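Cyclic nucleotide-binding protein (Ruegeria pomeroyi DSS-3, PDB 3H3Z) probably binds a cyclic nucleotide and, as a likely member of the CRP-type transcription factors, is thought to regulate transcription by binding DNA. Local coordinates at residues G59-F64 with T103-M108. Sequence-based numbering, arbitrary orientation.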
loop_
_atom_site.group_PDB
_atom_site.type_symbol
_atom_site.label_atom_id
_atom_site.label_comp_id
_atom_site.label_asym_id
_atom_site.label_seq_id
_atom_site.Cartn_x
_atom_site.Cartn_y
_atom_site.Cartn_z
ATOM N N GLY B 59 -15.351 -17.021 -7.199
ATOM C CA GLY B 59 -14.915 -17.977 -6.197
ATOM C C GLY B 59 -13.751 -17.499 -5.358
ATOM O O GLY B 59 -13.391 -16.312 -5.382
ATOM N N TRP B 60 -13.154 -18.458 -4.643
ATOM C CA TRP B 60 -12.000 -18.258 -3.775
ATOM C C TRP B 60 -10.836 -19.208 -4.070
ATOM O O TRP B 60 -11.037 -20.391 -4.291
ATOM C CB TRP B 60 -12.436 -18.498 -2.350
ATOM C CG TRP B 60 -13.450 -17.523 -1.926
ATOM C CD1 TRP B 60 -14.775 -17.554 -2.194
ATOM C CD2 TRP B 60 -13.219 -16.354 -1.151
ATOM N NE1 TRP B 60 -15.394 -16.484 -1.620
ATOM C CE2 TRP B 60 -14.461 -15.726 -0.975
ATOM C CE3 TRP B 60 -12.084 -15.793 -0.567
ATOM C CZ2 TRP B 60 -14.605 -14.561 -0.254
ATOM C CZ3 TRP B 60 -12.217 -14.623 0.142
ATOM C CH2 TRP B 60 -13.478 -14.026 0.307
ATOM N N VAL B 61 -9.625 -18.680 -4.023
ATOM C CA VAL B 61 -8.420 -19.414 -4.284
ATOM C C VAL B 61 -7.511 -19.169 -3.111
ATOM O O VAL B 61 -7.352 -18.028 -2.716
ATOM C CB VAL B 61 -7.751 -18.903 -5.599
ATOM C CG1 VAL B 61 -6.322 -19.447 -5.783
ATOM C CG2 VAL B 61 -8.645 -19.232 -6.794
ATOM N N LYS B 62 -6.927 -20.221 -2.534
ATOM C CA LYS B 62 -5.987 -20.008 -1.442
ATOM C C LYS B 62 -4.616 -20.321 -1.964
ATOM O O LYS B 62 -4.476 -21.142 -2.864
ATOM C CB LYS B 62 -6.282 -20.890 -0.226
ATOM C CG LYS B 62 -5.858 -22.339 -0.371
ATOM C CD LYS B 62 -6.465 -23.245 0.674
ATOM C CE LYS B 62 -6.089 -24.710 0.371
ATOM N NZ LYS B 62 -6.755 -25.720 1.226
ATOM N N LEU B 63 -3.624 -19.623 -1.415
ATOM C CA LEU B 63 -2.257 -19.867 -1.716
ATOM C C LEU B 63 -1.700 -20.411 -0.415
ATOM O O LEU B 63 -2.077 -19.898 0.648
ATOM C CB LEU B 63 -1.517 -18.594 -2.112
ATOM C CG LEU B 63 -2.010 -17.774 -3.325
ATOM C CD1 LEU B 63 -0.973 -16.732 -3.746
ATOM C CD2 LEU B 63 -2.277 -18.656 -4.459
ATOM N N PHE B 64 -0.836 -21.436 -0.503
ATOM C CA PHE B 64 -0.202 -22.054 0.661
ATOM C C PHE B 64 1.213 -22.636 0.426
ATOM O O PHE B 64 1.598 -22.988 -0.723
ATOM C CB PHE B 64 -1.109 -23.158 1.225
ATOM C CG PHE B 64 -1.321 -24.330 0.278
ATOM C CD1 PHE B 64 -2.354 -24.321 -0.655
ATOM C CD2 PHE B 64 -0.488 -25.446 0.335
ATOM C CE1 PHE B 64 -2.523 -25.362 -1.522
ATOM C CE2 PHE B 64 -0.662 -26.511 -0.517
ATOM C CZ PHE B 64 -1.678 -26.475 -1.454
ATOM N N THR B 103 -13.311 -22.913 -3.500
ATOM C CA THR B 103 -14.669 -23.061 -3.898
ATOM C C THR B 103 -14.577 -23.294 -5.381
ATOM O O THR B 103 -13.521 -23.095 -5.961
ATOM C CB THR B 103 -15.455 -21.761 -3.695
ATOM O OG1 THR B 103 -15.100 -20.820 -4.735
ATOM C CG2 THR B 103 -15.173 -21.152 -2.311
ATOM N N PRO B 104 -15.673 -23.711 -6.028
ATOM C CA PRO B 104 -15.475 -23.731 -7.477
ATOM C C PRO B 104 -15.143 -22.313 -7.943
ATOM O O PRO B 104 -15.574 -21.332 -7.305
ATOM C CB PRO B 104 -16.824 -24.221 -8.036
ATOM C CG PRO B 104 -17.779 -24.253 -6.924
ATOM C CD PRO B 104 -17.007 -24.175 -5.617
ATOM N N CYS B 105 -14.323 -22.185 -8.972
ATOM C CA CYS B 105 -14.022 -20.844 -9.479
ATOM C C CYS B 105 -13.673 -20.695 -10.935
ATOM O O CYS B 105 -13.473 -21.678 -11.653
ATOM C CB CYS B 105 -12.921 -20.134 -8.643
ATOM S SG CYS B 105 -11.816 -20.939 -7.602
ATOM N N GLU B 106 -13.687 -19.432 -11.365
ATOM C CA GLU B 106 -13.309 -19.031 -12.704
ATOM C C GLU B 106 -12.121 -18.117 -12.559
ATOM O O GLU B 106 -12.088 -17.282 -11.671
ATOM C CB GLU B 106 -14.427 -18.279 -13.400
ATOM C CG GLU B 106 -15.748 -19.008 -13.488
ATOM C CD GLU B 106 -16.870 -18.135 -14.099
ATOM O OE1 GLU B 106 -16.570 -17.233 -14.935
ATOM O OE2 GLU B 106 -18.056 -18.362 -13.743
ATOM N N VAL B 107 -11.146 -18.268 -13.448
ATOM C CA VAL B 107 -9.929 -17.508 -13.365
ATOM C C VAL B 107 -9.495 -17.213 -14.764
ATOM O O VAL B 107 -9.723 -18.031 -15.676
ATOM C CB VAL B 107 -8.801 -18.294 -12.665
ATOM C CG1 VAL B 107 -7.503 -17.468 -12.629
ATOM C CG2 VAL B 107 -9.224 -18.753 -11.254
HETATM N N MSE B 108 -8.861 -16.057 -14.928
HETATM C CA MSE B 108 -8.351 -15.627 -16.189
HETATM C C MSE B 108 -6.878 -15.690 -16.082
HETATM O O MSE B 108 -6.291 -15.111 -15.155
HETATM C CB MSE B 108 -8.777 -14.182 -16.459
HETATM C CG MSE B 108 -8.362 -13.633 -17.838
HETATM SE SE MSE B 108 -8.808 -11.674 -17.970
HETATM C CE MSE B 108 -7.117 -11.083 -16.903
#
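Thr-103 and Trp-60 are joined through both backbone and side chain. The amide of Trp-60 donates to Thr-103 OG1, N to OG1 3.1 Å with an N-H...O angle of 154°. The same hydroxyl donates onward, Thr-103 OG1 to Pro-104 O 2.7 Å, standing 44° out of that carbonyl plane. A chi1 of 75° sets OG1 between the backbone N and carbonyl carbon of Thr-103, where it reaches both partners. In return, Thr-103 N gives a weak bond to Trp-60 O at 3.5 Å. Replacing Thr-103 with an alanine is likely to cost the Trp-60 amide this side-chain acceptor and Pro-104 O its hydroxyl donor, and to remove the methyl that touches CD1 of the indole.

Apolar contacts run beside this polar core. Thr-103 CG2 approaches the indole obliquely, 3.6 Å from Trp-60 CD1, while NE1 of that ring is hydrogen-bonded to Thr-174 O. Beyond it, Cys-105 SG lies 3.7 Å from Val-61 CG2, whose side chain also packs on Val-56.

Close backbone approach depends on Gly-59. Its CA sits 3.8 Å from Cys-105 CB and makes a CA-H...O contact with Pro-104 O; a beta carbon there would collide with both, and the backbone conformation would also press it against the preceding carbonyl O.

Backbone bonds pair Trp-60 with Val-102 and Lys-62 with Glu-100, placing the contact where the chain leaves strand 98-101, beside strand 60-66 in one sheet, for strand 105-111 in the other. Such a crossing between two antiparallel four-stranded sheets belongs to the antiparallel beta-roll, of jelly-roll topology, of cyclic nucleotide-binding domains.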